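Local coordinates for protein Serpin48 (Tenebrio molitor, PDB 3OZQ) that acts as a highly specific serpin of insect innate immunity, inhibiting the serine protease SPE, at residues E213-P225 and I234-L246. Numbering follows the deposited sequence.
Sequences ECHHLDAKLLELP and IVLSNQIEGLVSL
Asn-238 meets Asp-218 twice. Its ND2 lies 2.6 Å from Asp-218 OD1, with a nearly straight N-H...O angle of 169°; the carboxylate oxygen lies in the amide plane of Asn-238, whereas ND2 reaches that oxygen from above the carboxylate plane, the two planes being steeply inclined to each other. The backbone N of Asn-238 donates to Asp-218 O at 2.9 Å. The carboxylate of Asp-218 is carried across to the amide by a chi1 of -167°, which sets CG opposite the backbone N. ND2 also donates to a water that in turn donates, at a long 3.3 Å, to Ala-219 O, so both amide hydrogens have acceptors. At the amide's other end, Asn-238 OD1 lies 3.6 Å from Lys-220 CG; the extended lysine chain passes roughly perpendicular to the asparagine, and its NZ bonds to Gln-349 O.

Beyond this pair, strands 219-225 and 234-237 run antiparallel, their axes at 160°. Lys-220 with Leu-236 and Leu-222 with Ile-234 are the hydrogen-bonded pairs, each joined by two N-H...O bonds. The strands form a hairpin of serpin sheet B, flanked by strands 207-214 and 356-362. At the turn from strand 207-214 into strand 219-225, Asp-218 and Ala-219 sit opposite Cys-214 in a G1 beta bulge.

Side chains alternate between the sheet's faces. Leu-222, Ile-234 and Leu-236 pack on Phe-350. On the face bearing Ala-219, Leu-221 and Val-235, Leu-221 CD2 touches Val-235 CG2 at 3.9 Å, the two branches running alongside each other in the same direction. Leu-246, from the following helix, sends CD2 to Ala-219 CB (3.9 Å) and to CD2 of Leu-217 (4.0 Å), the two leucines meeting roughly crosswise.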
ATOM      1  N   GLU A 213      -3.979  23.024   9.193  1.00 47.02           N
ATOM      2  CA  GLU A 213      -2.948  23.162  10.206  1.00 49.54           C
ATOM      3  C   GLU A 213      -3.389  22.425  11.458  1.00 55.32           C
ATOM      4  O   GLU A 213      -4.284  22.884  12.171  1.00 53.70           O
ATOM      5  CB  GLU A 213      -2.669  24.642  10.503  1.00 55.29           C
ATOM      6  CG  GLU A 213      -1.991  25.394   9.350  1.00 52.13           C
ATOM      7  CD  GLU A 213      -1.960  26.908   9.563  1.00 61.99           C
ATOM      8  OE1 GLU A 213      -1.606  27.641   8.607  1.00 48.90           O
ATOM      9  OE2 GLU A 213      -2.296  27.359  10.683  1.00 62.06           O
ATOM     10  N   CYS A 214      -2.777  21.267  11.706  1.00 54.18           N
ATOM     11  CA  CYS A 214      -3.097  20.472  12.886  1.00 53.32           C
ATOM     12  C   CYS A 214      -2.265  20.940  14.065  1.00 53.59           C
ATOM     13  O   CYS A 214      -1.045  20.774  14.082  1.00 50.75           O
ATOM     14  CB  CYS A 214      -2.872  18.972  12.639  1.00 56.62           C
ATOM     15  SG  CYS A 214      -3.570  17.900  13.948  1.00 61.50           S
ATOM     16  N   HIS A 215      -2.935  21.514  15.056  1.00 52.34           N
ATOM     17  CA  HIS A 215      -2.246  22.113  16.195  1.00 59.55           C
ATOM     18  C   HIS A 215      -1.749  21.088  17.215  1.00 57.15           C
ATOM     19  O   HIS A 215      -0.666  21.251  17.780  1.00 61.16           O
ATOM     20  CB  HIS A 215      -3.121  23.192  16.850  1.00 57.47           C
ATOM     21  CG  HIS A 215      -3.384  24.372  15.960  1.00 61.50           C
ATOM     22  ND1 HIS A 215      -4.615  24.616  15.388  1.00 59.72           N
ATOM     23  CD2 HIS A 215      -2.568  25.366  15.530  1.00 61.89           C
ATOM     24  CE1 HIS A 215      -4.548  25.712  14.651  1.00 58.62           C
ATOM     25  NE2 HIS A 215      -3.317  26.186  14.720  1.00 57.97           N
ATOM     26  N   HIS A 216      -2.526  20.033  17.436  1.00 59.20           N
ATOM     27  CA  HIS A 216      -2.082  18.939  18.292  1.00 61.03           C
ATOM     28  C   HIS A 216      -0.825  18.274  17.728  1.00 59.97           C
ATOM     29  O   HIS A 216       0.076  17.887  18.474  1.00 59.72           O
ATOM     30  CB  HIS A 216      -3.194  17.903  18.467  1.00 64.14           C
ATOM     31  CG  HIS A 216      -2.748  16.650  19.156  1.00 68.32           C
ATOM     32  ND1 HIS A 216      -2.917  15.396  18.607  1.00 68.12           N
ATOM     33  CD2 HIS A 216      -2.130  16.458  20.347  1.00 67.23           C
ATOM     34  CE1 HIS A 216      -2.428  14.485  19.432  1.00 68.55           C
ATOM     35  NE2 HIS A 216      -1.941  15.104  20.492  1.00 68.83           N
ATOM     36  N   LEU A 217      -0.763  18.155  16.408  1.00 56.64           N
ATOM     37  CA  LEU A 217       0.364  17.483  15.767  1.00 56.97           C
ATOM     38  C   LEU A 217       1.541  18.390  15.481  1.00 59.77           C
ATOM     39  O   LEU A 217       2.628  17.905  15.168  1.00 57.16           O
ATOM     40  CB  LEU A 217      -0.082  16.807  14.471  1.00 58.34           C
ATOM     41  CG  LEU A 217      -0.828  15.503  14.744  1.00 62.68           C
ATOM     42  CD1 LEU A 217      -1.485  14.957  13.481  1.00 61.59           C
ATOM     43  CD2 LEU A 217       0.128  14.491  15.379  1.00 61.89           C
ATOM     44  N   ASP A 218       1.322  19.699  15.595  1.00 55.34           N
ATOM     45  CA  ASP A 218       2.303  20.688  15.162  1.00 56.09           C
ATOM     46  C   ASP A 218       2.808  20.337  13.768  1.00 50.25           C
ATOM     47  O   ASP A 218       4.010  20.189  13.536  1.00 46.69           O
ATOM     48  CB  ASP A 218       3.467  20.818  16.151  1.00 57.04           C
ATOM     49  CG  ASP A 218       4.334  22.055  15.876  1.00 55.53           C
ATOM     50  OD1 ASP A 218       3.845  22.992  15.207  1.00 54.33           O
ATOM     51  OD2 ASP A 218       5.506  22.090  16.318  1.00 60.13           O
ATOM     52  N   ALA A 219       1.872  20.209  12.842  1.00 47.07           N
ATOM     53  CA  ALA A 219       2.210  19.884  11.471  1.00 47.35           C
ATOM     54  C   ALA A 219       1.205  20.537  10.539  1.00 46.47           C
ATOM     55  O   ALA A 219       0.180  21.051  10.973  1.00 42.73           O
ATOM     56  CB  ALA A 219       2.218  18.372  11.276  1.00 48.41           C
ATOM     57  N   LYS A 220       1.519  20.524   9.255  1.00 48.73           N
ATOM     58  CA  LYS A 220       0.603  20.994   8.233  1.00 44.93           C
ATOM     59  C   LYS A 220       0.305  19.812   7.329  1.00 40.37           C
ATOM     60  O   LYS A 220       1.150  18.938   7.160  1.00 41.17           O
ATOM     61  CB  LYS A 220       1.253  22.095   7.399  1.00 40.95           C
ATOM     62  CG  LYS A 220       1.490  23.417   8.110  1.00 47.60           C
ATOM     63  CD  LYS A 220       2.003  24.440   7.100  1.00 45.20           C
ATOM     64  CE  LYS A 220       2.360  25.786   7.744  1.00 53.66           C
ATOM     65  NZ  LYS A 220       3.381  26.529   6.931  1.00 48.93           N
ATOM     66  N   LEU A 221      -0.887  19.804   6.741  1.00 38.07           N
ATOM     67  CA  LEU A 221      -1.300  18.746   5.833  1.00 40.51           C
ATOM     68  C   LEU A 221      -1.785  19.374   4.554  1.00 40.67           C
ATOM     69  O   LEU A 221      -2.507  20.369   4.575  1.00 40.51           O
ATOM     70  CB  LEU A 221      -2.443  17.913   6.424  1.00 41.47           C
ATOM     71  CG  LEU A 221      -2.207  17.209   7.755  1.00 44.83           C
ATOM     72  CD1 LEU A 221      -2.618  18.108   8.899  1.00 49.99           C
ATOM     73  CD2 LEU A 221      -2.994  15.911   7.783  1.00 50.51           C
ATOM     74  N   LEU A 222      -1.382  18.790   3.438  1.00 37.95           N
ATOM     75  CA  LEU A 222      -1.759  19.289   2.133  1.00 38.40           C
ATOM     76  C   LEU A 222      -2.229  18.131   1.289  1.00 39.22           C
ATOM     77  O   LEU A 222      -1.548  17.122   1.190  1.00 36.90           O
ATOM     78  CB  LEU A 222      -0.560  19.925   1.445  1.00 39.79           C
ATOM     79  CG  LEU A 222      -0.793  20.277  -0.022  1.00 39.90           C
ATOM     80  CD1 LEU A 222      -1.733  21.448  -0.135  1.00 44.13           C
ATOM     81  CD2 LEU A 222       0.525  20.597  -0.712  1.00 47.50           C
ATOM     82  N   GLU A 223      -3.379  18.279   0.653  1.00 32.17           N
ATOM     83  CA  GLU A 223      -3.865  17.213  -0.206  1.00 37.67           C
ATOM     84  C   GLU A 223      -3.799  17.630  -1.673  1.00 39.73           C
ATOM     85  O   GLU A 223      -4.474  18.562  -2.112  1.00 42.98           O
ATOM     86  CB  GLU A 223      -5.269  16.785   0.253  1.00 38.86           C
ATOM     87  CG  GLU A 223      -6.093  16.077  -0.764  1.00 39.50           C
ATOM     88  CD  GLU A 223      -7.498  15.762  -0.252  1.00 49.85           C
ATOM     89  OE1 GLU A 223      -7.712  15.749   0.984  1.00 49.28           O
ATOM     90  OE2 GLU A 223      -8.385  15.516  -1.094  1.00 56.89           O
ATOM     91  N   LEU A 224      -2.926  16.962  -2.413  1.00 40.20           N
ATOM     92  CA  LEU A 224      -2.711  17.234  -3.827  1.00 38.12           C
ATOM     93  C   LEU A 224      -3.604  16.316  -4.639  1.00 39.39           C
ATOM     94  O   LEU A 224      -3.514  15.091  -4.516  1.00 36.76           O
ATOM     95  CB  LEU A 224      -1.246  17.002  -4.203  1.00 39.83           C
ATOM     96  CG  LEU A 224      -0.186  17.967  -3.659  1.00 38.93           C
ATOM     97  CD1 LEU A 224       1.206  17.432  -3.949  1.00 41.10           C
ATOM     98  CD2 LEU A 224      -0.354  19.353  -4.252  1.00 41.75           C
ATOM     99  N   PRO A 225      -4.471  16.911  -5.467  1.00 42.25           N
ATOM    100  CA  PRO A 225      -5.531  16.202  -6.182  1.00 42.08           C
ATOM    101  C   PRO A 225      -5.032  15.551  -7.456  1.00 44.42           C
ATOM    102  O   PRO A 225      -4.252  16.142  -8.212  1.00 41.25           O
ATOM    103  CB  PRO A 225      -6.547  17.314  -6.512  1.00 43.29           C
ATOM    104  CG  PRO A 225      -6.046  18.566  -5.768  1.00 45.11           C
ATOM    105  CD  PRO A 225      -4.572  18.367  -5.653  1.00 38.32           C
ATOM    106  N   ILE A 234       0.302  14.938   1.878  1.00 33.73           N
ATOM    107  CA  ILE A 234       1.573  15.074   2.588  1.00 34.51           C
ATOM    108  C   ILE A 234       1.284  15.542   4.003  1.00 33.49           C
ATOM    109  O   ILE A 234       0.489  16.459   4.202  1.00 37.03           O
ATOM    110  CB  ILE A 234       2.488  16.148   1.923  1.00 36.98           C
ATOM    111  CG1 ILE A 234       2.575  15.930   0.410  1.00 37.12           C
ATOM    112  CG2 ILE A 234       3.860  16.189   2.576  1.00 30.79           C
ATOM    113  CD1 ILE A 234       3.063  14.570   0.036  1.00 37.86           C
ATOM    114  N   VAL A 235       1.910  14.906   4.981  1.00 34.55           N
ATOM    115  CA  VAL A 235       1.848  15.358   6.361  1.00 32.81           C
ATOM    116  C   VAL A 235       3.229  15.873   6.743  1.00 39.06           C
ATOM    117  O   VAL A 235       4.186  15.102   6.867  1.00 35.03           O
ATOM    118  CB  VAL A 235       1.415  14.246   7.330  1.00 41.68           C
ATOM    119  CG1 VAL A 235       1.313  14.797   8.748  1.00 41.95           C
ATOM    120  CG2 VAL A 235       0.082  13.639   6.892  1.00 40.52           C
ATOM    121  N   LEU A 236       3.314  17.190   6.918  1.00 40.17           N
ATOM    122  CA  LEU A 236       4.578  17.891   7.073  1.00 41.54           C
ATOM    123  C   LEU A 236       4.709  18.500   8.463  1.00 42.01           C
ATOM    124  O   LEU A 236       3.969  19.406   8.811  1.00 43.29           O
ATOM    125  CB  LEU A 236       4.646  18.998   6.031  1.00 42.78           C
ATOM    126  CG  LEU A 236       5.929  19.813   5.968  1.00 43.47           C
ATOM    127  CD1 LEU A 236       7.106  18.901   5.622  1.00 44.60           C
ATOM    128  CD2 LEU A 236       5.782  20.943   4.951  1.00 38.06           C
ATOM    129  N   SER A 237       5.643  17.997   9.265  1.00 45.86           N
ATOM    130  CA  SER A 237       5.838  18.567  10.591  1.00 47.48           C
ATOM    131  C   SER A 237       6.358  20.000  10.490  1.00 47.38           C
ATOM    132  O   SER A 237       7.121  20.339   9.576  1.00 41.04           O
ATOM    133  CB  SER A 237       6.771  17.707  11.438  1.00 44.68           C
ATOM    134  OG  SER A 237       8.079  17.653  10.895  1.00 48.13           O
ATOM    135  N   ASN A 238       5.926  20.842  11.424  1.00 49.71           N
ATOM    136  CA  ASN A 238       6.346  22.243  11.437  1.00 47.89           C
ATOM    137  C   ASN A 238       7.836  22.390  11.709  1.00 49.88           C
ATOM    138  O   ASN A 238       8.474  23.318  11.223  1.00 52.29           O
ATOM    139  CB  ASN A 238       5.516  23.063  12.431  1.00 45.57           C
ATOM    140  CG  ASN A 238       4.150  23.436  11.878  1.00 51.14           C
ATOM    141  OD1 ASN A 238       4.004  23.694  10.679  1.00 50.70           O
ATOM    142  ND2 ASN A 238       3.139  23.463  12.747  1.00 48.62           N
ATOM    143  N   GLN A 239       8.394  21.460  12.472  1.00 48.01           N
ATOM    144  CA  GLN A 239       9.823  21.468  12.742  1.00 51.18           C
ATOM    145  C   GLN A 239      10.600  20.489  11.852  1.00 54.23           C
ATOM    146  O   GLN A 239      10.107  19.414  11.504  1.00 49.38           O
ATOM    147  CB  GLN A 239      10.080  21.195  14.226  1.00 56.69           C
ATOM    148  CG  GLN A 239       9.751  22.392  15.117  1.00 64.08           C
ATOM    149  CD  GLN A 239      10.436  23.668  14.641  1.00 63.98           C
ATOM    150  OE1 GLN A 239      11.596  23.645  14.218  1.00 65.92           O
ATOM    151  NE2 GLN A 239       9.711  24.781  14.683  1.00 64.98           N
ATOM    152  N   ILE A 240      11.816  20.879  11.485  1.00 52.55           N
ATOM    153  CA  ILE A 240      12.651  20.086  10.585  1.00 52.47           C
ATOM    154  C   ILE A 240      12.728  18.610  10.972  1.00 55.17           C
ATOM    155  O   ILE A 240      12.634  17.736  10.110  1.00 53.03           O
ATOM    156  CB  ILE A 240      14.088  20.657  10.496  1.00 52.54           C
ATOM    157  CG1 ILE A 240      14.072  22.097   9.971  1.00 53.64           C
ATOM    158  CG2 ILE A 240      14.968  19.779   9.609  1.00 52.51           C
ATOM    159  CD1 ILE A 240      13.804  22.209   8.483  1.00 52.95           C
ATOM    160  N   GLU A 241      12.903  18.334  12.262  1.00 57.63           N
ATOM    161  CA  GLU A 241      13.152  16.971  12.727  1.00 56.53           C
ATOM    162  C   GLU A 241      11.934  16.364  13.409  1.00 56.85           C
ATOM    163  O   GLU A 241      12.074  15.467  14.239  1.00 59.29           O
ATOM    164  CB  GLU A 241      14.339  16.937  13.699  1.00 59.71           C
ATOM    165  CG  GLU A 241      15.670  17.412  13.126  1.00 65.31           C
ATOM    166  CD  GLU A 241      16.797  17.359  14.155  1.00 76.02           C
ATOM    167  OE1 GLU A 241      16.491  17.392  15.371  1.00 79.80           O
ATOM    168  OE2 GLU A 241      17.983  17.278  13.753  1.00 67.30           O
ATOM    169  N   GLY A 242      10.744  16.844  13.056  1.00 56.35           N
ATOM    170  CA  GLY A 242       9.529  16.452  13.749  1.00 53.47           C
ATOM    171  C   GLY A 242       8.854  15.145  13.349  1.00 53.98           C
ATOM    172  O   GLY A 242       7.762  14.848  13.829  1.00 55.79           O
ATOM    173  N   LEU A 243       9.488  14.353  12.488  1.00 55.45           N
ATOM    174  CA  LEU A 243       8.851  13.131  11.976  1.00 50.18           C
ATOM    175  C   LEU A 243       8.573  12.068  13.043  1.00 53.44           C
ATOM    176  O   LEU A 243       7.446  11.575  13.158  1.00 48.54           O
ATOM    177  CB  LEU A 243       9.680  12.520  10.848  1.00 49.78           C
ATOM    178  CG  LEU A 243       9.172  11.198  10.271  1.00 45.89           C
ATOM    179  CD1 LEU A 243       7.736  11.314   9.775  1.00 41.08           C
ATOM    180  CD2 LEU A 243      10.081  10.735   9.145  1.00 47.02           C
ATOM    181  N   VAL A 244       9.601  11.707  13.807  1.00 52.26           N
ATOM    182  CA  VAL A 244       9.442  10.729  14.879  1.00 57.37           C
ATOM    183  C   VAL A 244       8.252  11.090  15.758  1.00 56.18           C
ATOM    184  O   VAL A 244       7.456  10.226  16.135  1.00 59.55           O
ATOM    185  CB  VAL A 244      10.708  10.630  15.744  1.00 57.84           C
ATOM    186  CG1 VAL A 244      11.722   9.700  15.096  1.00 61.88           C
ATOM    187  CG2 VAL A 244      11.299  12.014  15.964  1.00 63.56           C
ATOM    188  N   SER A 245       8.137  12.374  16.076  1.00 55.62           N
ATOM    189  CA  SER A 245       7.014  12.876  16.853  1.00 58.81           C
ATOM    190  C   SER A 245       5.703  12.479  16.197  1.00 56.82           C
ATOM    191  O   SER A 245       4.777  12.022  16.866  1.00 59.43           O
ATOM    192  CB  SER A 245       7.081  14.404  16.976  1.00 62.37           C
ATOM    193  OG  SER A 245       8.416  14.848  17.178  1.00 64.97           O
ATOM    194  N   LEU A 246       5.621  12.667  14.885  1.00 55.16           N
ATOM    195  CA  LEU A 246       4.402  12.347  14.148  1.00 54.23           C
ATOM    196  C   LEU A 246       4.152  10.855  14.169  1.00 52.40           C
ATOM    197  O   LEU A 246       3.011  10.407  14.089  1.00 52.05           O
ATOM    198  CB  LEU A 246       4.500  12.816  12.697  1.00 52.35           C
ATOM    199  CG  LEU A 246       4.533  14.314  12.415  1.00 51.86           C
ATOM    200  CD1 LEU A 246       4.745  14.547  10.925  1.00 47.78           C
ATOM    201  CD2 LEU A 246       3.240  14.982  12.886  1.00 54.45           C
TER
HETATM  202  O   HOH W   1       0.698  24.205  11.638  1.00 54.93           O